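Local coordinates for TetR family transcriptional regulator (Streptomyces coelicolor, PDB 6SRN), which binds a 2-alkyl-4-(hydroxymethyl)furan-3-carboxylic acid signal and probably controls transcription linked to antibiotic production by binding DNA through a helix-turn-helix domain, at residues Ala50-Val55 with Gly64-His69; Ile78-Glu83 with Met123-Arg128. All blocks are in the same frame, centred on the assembly; numbering follows the deposited sequence.

Contact 1. Residues Ala50-Val55 with Gly64-His69; sequences ASVKDV and GAVYFH
The ring of Y67 meets the isopropyl group of V52 at an oblique angle, with the CE1-CZ-OH side of the phenol resting against the valine. The shortest approach joins V52 CG1 to Y67 CE1 at 3.7 Å, and V52 CG2 reaches the same carbon at 3.9 Å. Because Y67 OH lies 3.9 Å from V52 CB, the phenol oxygen meets carbon at this point and takes part in the packing by van der Waals contact. The first torsion of Y67 (-77°) places CG opposite its carbonyl carbon and beside the backbone N, and from there the ring extends back to V52. A second flat group, the imidazole of H69, carries F68 CD2 over the centre of one face, a contact between sequence neighbours within 64-69 that does not involve the valine.

Valine meets valine at the other point of the interface: V52 CG1 and V66 CG1 are 4.0 Å apart. Each of these methyls is set opposite its own backbone N (chi1 178° and 176°). V52 CG1 thus has two partners, V66 CG1 and Y67 CE1. Just before V52 the helix starts with S51 as N-cap, where D54 N donates to S51 OG over 3.1 Å. This capping bond ties down the turn that carries V52.

Together these helices form the predicted helix-turn-helix, in which, as in TetR relatives, 63-69 would probably serve as the DNA-recognition helix. V55 packs on I41 of helix 31-49 and on L76 of helix 73-86, while D54 forms a salt bridge with R45. H69 rests on I34, so helix 31-49 touches both members of the motif, and helix 73-86 adds K73 against V52.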
loop_
_atom_site.group_PDB
_atom_site.type_symbol
_atom_site.label_atom_id
_atom_site.label_comp_id
_atom_site.label_asym_id
_atom_site.label_seq_id
_atom_site.Cartn_x
_atom_site.Cartn_y
_atom_site.Cartn_z
ATOM N N ALA A 50 -16.204 -15.002 0.773
ATOM C CA ALA A 50 -15.783 -16.387 0.787
ATOM C C ALA A 50 -16.627 -17.140 1.829
ATOM O O ALA A 50 -17.067 -16.555 2.808
ATOM C CB ALA A 50 -14.313 -16.473 1.168
ATOM N N SER A 51 -16.823 -18.423 1.623
ATOM C CA SER A 51 -17.416 -19.276 2.679
ATOM C C SER A 51 -16.703 -20.613 2.712
ATOM O O SER A 51 -16.207 -21.090 1.673
ATOM C CB SER A 51 -18.929 -19.499 2.466
ATOM O OG SER A 51 -19.181 -20.271 1.293
ATOM N N VAL A 52 -16.726 -21.260 3.872
ATOM C CA VAL A 52 -16.204 -22.615 3.982
ATOM C C VAL A 52 -17.010 -23.571 3.100
ATOM O O VAL A 52 -16.436 -24.456 2.459
ATOM C CB VAL A 52 -16.132 -23.106 5.433
ATOM C CG1 VAL A 52 -15.636 -24.533 5.493
ATOM C CG2 VAL A 52 -15.177 -22.226 6.228
ATOM N N LYS A 53 -18.302 -23.335 2.998
ATOM C CA LYS A 53 -19.127 -24.151 2.106
ATOM C C LYS A 53 -18.576 -24.133 0.686
ATOM O O LYS A 53 -18.492 -25.167 0.025
ATOM C CB LYS A 53 -20.572 -23.660 2.112
ATOM C CG LYS A 53 -21.485 -24.371 1.130
ATOM C CD LYS A 53 -22.886 -23.783 1.122
ATOM C CE LYS A 53 -23.667 -24.307 -0.068
ATOM N NZ LYS A 53 -25.105 -23.915 -0.030
ATOM N N ASP A 54 -18.163 -22.965 0.215
ATOM C CA ASP A 54 -17.734 -22.847 -1.167
ATOM C C ASP A 54 -16.337 -23.431 -1.357
ATOM O O ASP A 54 -16.071 -24.017 -2.393
ATOM C CB ASP A 54 -17.823 -21.407 -1.626
ATOM C CG ASP A 54 -19.253 -20.987 -1.957
ATOM O OD1 ASP A 54 -20.175 -21.846 -2.032
ATOM O OD2 ASP A 54 -19.449 -19.783 -2.105
ATOM N N VAL A 55 -15.475 -23.287 -0.353
ATOM C CA VAL A 55 -14.168 -23.938 -0.356
ATOM C C VAL A 55 -14.295 -25.469 -0.406
ATOM O O VAL A 55 -13.642 -26.129 -1.212
ATOM C CB VAL A 55 -13.333 -23.493 0.861
ATOM C CG1 VAL A 55 -12.030 -24.288 0.916
ATOM C CG2 VAL A 55 -13.058 -21.976 0.804
ATOM N N GLY A 64 -17.687 -30.578 6.968
ATOM C CA GLY A 64 -17.166 -31.247 8.183
ATOM C C GLY A 64 -15.765 -31.789 8.001
ATOM O O GLY A 64 -14.907 -31.656 8.875
ATOM N N ALA A 65 -15.491 -32.343 6.831
ATOM C CA ALA A 65 -14.124 -32.772 6.537
ATOM C C ALA A 65 -13.107 -31.603 6.433
ATOM O O ALA A 65 -11.963 -31.676 6.901
ATOM C CB ALA A 65 -14.123 -33.626 5.279
ATOM N N VAL A 66 -13.510 -30.484 5.805
ATOM C CA VAL A 66 -12.667 -29.305 5.805
ATOM C C VAL A 66 -12.380 -28.755 7.211
ATOM O O VAL A 66 -11.254 -28.339 7.519
ATOM C CB VAL A 66 -13.246 -28.176 4.928
ATOM C CG1 VAL A 66 -12.430 -26.892 4.997
ATOM C CG2 VAL A 66 -13.345 -28.595 3.485
ATOM N N TYR A 67 -13.407 -28.738 8.056
ATOM C CA TYR A 67 -13.258 -28.214 9.412
ATOM C C TYR A 67 -12.278 -29.030 10.252
ATOM O O TYR A 67 -11.702 -28.500 11.212
ATOM C CB TYR A 67 -14.623 -28.133 10.108
ATOM C CG TYR A 67 -15.536 -26.978 9.702
ATOM C CD1 TYR A 67 -15.050 -25.689 9.501
ATOM C CD2 TYR A 67 -16.887 -27.190 9.535
ATOM C CE1 TYR A 67 -15.900 -24.642 9.164
ATOM C CE2 TYR A 67 -17.756 -26.145 9.191
ATOM C CZ TYR A 67 -17.242 -24.883 8.989
ATOM O OH TYR A 67 -18.113 -23.853 8.655
ATOM N N PHE A 68 -12.060 -30.291 9.898
ATOM C CA PHE A 68 -11.012 -31.070 10.558
ATOM C C PHE A 68 -9.650 -30.395 10.386
ATOM O O PHE A 68 -8.892 -30.279 11.331
ATOM C CB PHE A 68 -10.934 -32.480 10.042
ATOM C CG PHE A 68 -9.758 -33.257 10.570
ATOM C CD1 PHE A 68 -9.694 -33.619 11.915
ATOM C CD2 PHE A 68 -8.732 -33.660 9.722
ATOM C CE1 PHE A 68 -8.635 -34.376 12.399
ATOM C CE2 PHE A 68 -7.668 -34.403 10.199
ATOM C CZ PHE A 68 -7.618 -34.771 11.544
ATOM N N HIS A 69 -9.365 -29.934 9.180
ATOM C CA HIS A 69 -8.099 -29.237 8.917
ATOM C C HIS A 69 -8.088 -27.798 9.413
ATOM O O HIS A 69 -7.063 -27.332 9.960
ATOM C CB HIS A 69 -7.859 -29.242 7.435
ATOM C CG HIS A 69 -7.689 -30.604 6.836
ATOM N ND1 HIS A 69 -6.460 -31.227 6.774
ATOM C CD2 HIS A 69 -8.567 -31.446 6.231
ATOM C CE1 HIS A 69 -6.596 -32.403 6.182
ATOM N NE2 HIS A 69 -7.855 -32.554 5.823
#

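Contact 2. Residues Ile78-Glu83 with Met123-Arg128; sequences IAVVEE and MQAGAR
V80 and A125 supply the apolar part of this crossing between helices 73-86 and 121-131. The methyl CG1 of V80 meets A125 CB at 3.7 Å, methyl against methyl. With chi1 at 169°, CG1 stands opposite the V80 backbone N and reaches over to the neighbouring helix, where it also comes within 4.0 Å of G126 N.

A second kind of contact sets side-chain carbon against main chain. V81 CG2, the methyl beside its own backbone N, lies 4.0 Å from G126 O and 4.2 Å from G126 CA. Two valines, one after the other in sequence, thus settle on the peptide atoms of a single glycine.

Backbone proximity is the third element. The axes of the two short segments approach to 8.2 Å at an angle of 112° between their N-to-C directions. At the crossing the CA atoms of V81 and G126 are only 4.4 Å apart, and this closeness is a worked example of what glycine permits: G126 has no side chain, so the other helix can lie against its main chain.

Polar bonds lie close by: V81 O bonds to H84 ND1, which probably helps orient H84, a residue of the ligand pocket. V80 packs further on L35 and S39 of helix 31-49, and V81 touches Q130, another pocket residue.

The two segments meet without a hydrogen bond between them, so carbon contacts and shape fit set how they lie together. With G126 about 6 Å from the bound furan acid, that chemistry is consistent with a joint through which ligand binding could shift helix 73-86, as in other TetR regulators.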
loop_
_atom_site.group_PDB
_atom_site.type_symbol
_atom_site.label_atom_id
_atom_site.label_comp_id
_atom_site.label_asym_id
_atom_site.label_seq_id
_atom_site.Cartn_x
_atom_site.Cartn_y
_atom_site.Cartn_z
ATOM N N ILE A 78 -6.213 -17.267 8.414
ATOM C CA ILE A 78 -4.905 -17.220 9.043
ATOM C C ILE A 78 -3.927 -18.134 8.311
ATOM O O ILE A 78 -2.797 -17.744 8.052
ATOM C CB ILE A 78 -4.994 -17.608 10.538
ATOM C CG1 ILE A 78 -5.759 -16.516 11.290
ATOM C CG2 ILE A 78 -3.607 -17.828 11.106
ATOM C CD1 ILE A 78 -6.118 -16.916 12.693
ATOM N N ALA A 79 -4.325 -19.380 8.014
ATOM C CA ALA A 79 -3.383 -20.301 7.384
ATOM C C ALA A 79 -2.909 -19.801 6.001
ATOM O O ALA A 79 -1.775 -19.979 5.648
ATOM C CB ALA A 79 -3.995 -21.678 7.266
ATOM N N VAL A 80 -3.819 -19.219 5.234
ATOM C CA VAL A 80 -3.482 -18.658 3.933
ATOM C C VAL A 80 -2.464 -17.536 4.099
ATOM O O VAL A 80 -1.431 -17.520 3.448
ATOM C CB VAL A 80 -4.747 -18.134 3.206
ATOM C CG1 VAL A 80 -4.370 -17.304 1.972
ATOM C CG2 VAL A 80 -5.623 -19.314 2.808
ATOM N N VAL A 81 -2.729 -16.594 4.990
ATOM C CA VAL A 81 -1.775 -15.487 5.184
ATOM C C VAL A 81 -0.424 -15.997 5.687
ATOM O O VAL A 81 0.634 -15.621 5.199
ATOM C CB VAL A 81 -2.355 -14.418 6.130
ATOM C CG1 VAL A 81 -1.330 -13.350 6.427
ATOM C CG2 VAL A 81 -3.572 -13.798 5.514
ATOM N N GLU A 82 -0.452 -16.887 6.660
ATOM C CA GLU A 82 0.818 -17.436 7.184
ATOM C C GLU A 82 1.606 -18.124 6.072
ATOM O O GLU A 82 2.837 -18.000 5.978
ATOM C CB GLU A 82 0.585 -18.429 8.325
ATOM C CG GLU A 82 0.159 -17.840 9.616
ATOM C CD GLU A 82 -0.044 -18.986 10.612
ATOM O OE1 GLU A 82 -0.399 -20.145 10.254
ATOM O OE2 GLU A 82 0.236 -18.741 11.745
ATOM N N GLU A 83 0.936 -18.864 5.201
ATOM C CA GLU A 83 1.630 -19.589 4.175
ATOM C C GLU A 83 2.281 -18.637 3.186
ATOM O O GLU A 83 3.383 -18.895 2.709
ATOM C CB GLU A 83 0.647 -20.527 3.470
ATOM C CG GLU A 83 1.154 -21.122 2.188
ATOM C CD GLU A 83 2.483 -21.796 2.341
ATOM O OE1 GLU A 83 2.737 -22.370 3.418
ATOM O OE2 GLU A 83 3.265 -21.769 1.354
ATOM N N MET A 123 -0.534 -16.052 -2.803
ATOM C CA MET A 123 -0.019 -14.702 -2.603
ATOM C C MET A 123 -1.105 -13.665 -2.790
ATOM O O MET A 123 -1.160 -12.700 -2.008
ATOM C CB MET A 123 1.137 -14.452 -3.561
ATOM C CG MET A 123 2.343 -15.361 -3.361
ATOM S SD MET A 123 3.229 -14.984 -1.814
ATOM C CE MET A 123 3.930 -13.492 -2.293
ATOM N N GLN A 124 -1.931 -13.833 -3.799
ATOM C CA GLN A 124 -2.965 -12.862 -4.043
ATOM C C GLN A 124 -3.955 -12.835 -2.861
ATOM O O GLN A 124 -4.421 -11.794 -2.429
ATOM C CB GLN A 124 -3.691 -13.188 -5.331
ATOM C CG GLN A 124 -2.753 -13.128 -6.546
ATOM C CD GLN A 124 -3.288 -13.771 -7.786
ATOM O OE1 GLN A 124 -4.341 -14.389 -7.795
ATOM N NE2 GLN A 124 -2.562 -13.605 -8.867
ATOM N N ALA A 125 -4.280 -14.008 -2.349
ATOM C CA ALA A 125 -5.177 -14.128 -1.221
ATOM C C ALA A 125 -4.566 -13.564 0.043
ATOM O O ALA A 125 -5.220 -12.870 0.812
ATOM C CB ALA A 125 -5.567 -15.568 -1.009
ATOM N N GLY A 126 -3.289 -13.865 0.270
ATOM C CA GLY A 126 -2.603 -13.327 1.457
ATOM C C GLY A 126 -2.659 -11.825 1.470
ATOM O O GLY A 126 -2.979 -11.221 2.488
ATOM N N ALA A 127 -2.368 -11.215 0.337
ATOM C CA ALA A 127 -2.404 -9.768 0.224
ATOM C C ALA A 127 -3.815 -9.225 0.387
ATOM O O ALA A 127 -4.057 -8.240 1.119
ATOM C CB ALA A 127 -1.790 -9.276 -1.095
ATOM N N ARG A 128 -4.802 -9.863 -0.242
ATOM C CA ARG A 128 -6.148 -9.359 -0.109
ATOM C C ARG A 128 -6.657 -9.467 1.305
ATOM O O ARG A 128 -7.304 -8.537 1.799
ATOM C CB ARG A 128 -7.107 -10.074 -1.066
ATOM C CG ARG A 128 -8.516 -9.506 -0.989
ATOM C CD ARG A 128 -9.329 -9.823 -2.213
ATOM N NE ARG A 128 -10.651 -9.184 -2.108
ATOM C CZ ARG A 128 -11.559 -9.192 -3.088
ATOM N NH1 ARG A 128 -11.316 -9.821 -4.211
ATOM N NH2 ARG A 128 -12.723 -8.550 -2.932
#

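Both contacts are largely buried and built on valine methyls, although Y67 leaves contact 1 partly open while all four touching residues of contact 2 are buried. Contact 1 lies toward the DNA-binding end and joins two short helices close in sequence, whereas contact 2 lies near the middle of the chain and brings together helices from the two family regions. Helix 73-86 links them: it holds one side of contact 2 and also touches V52 and V55 of contact 1. Their centres are 16 Å apart. An aromatic ring on an aliphatic branch marks the first; valine against glycine main chain, beside the ligand pocket, marks the second.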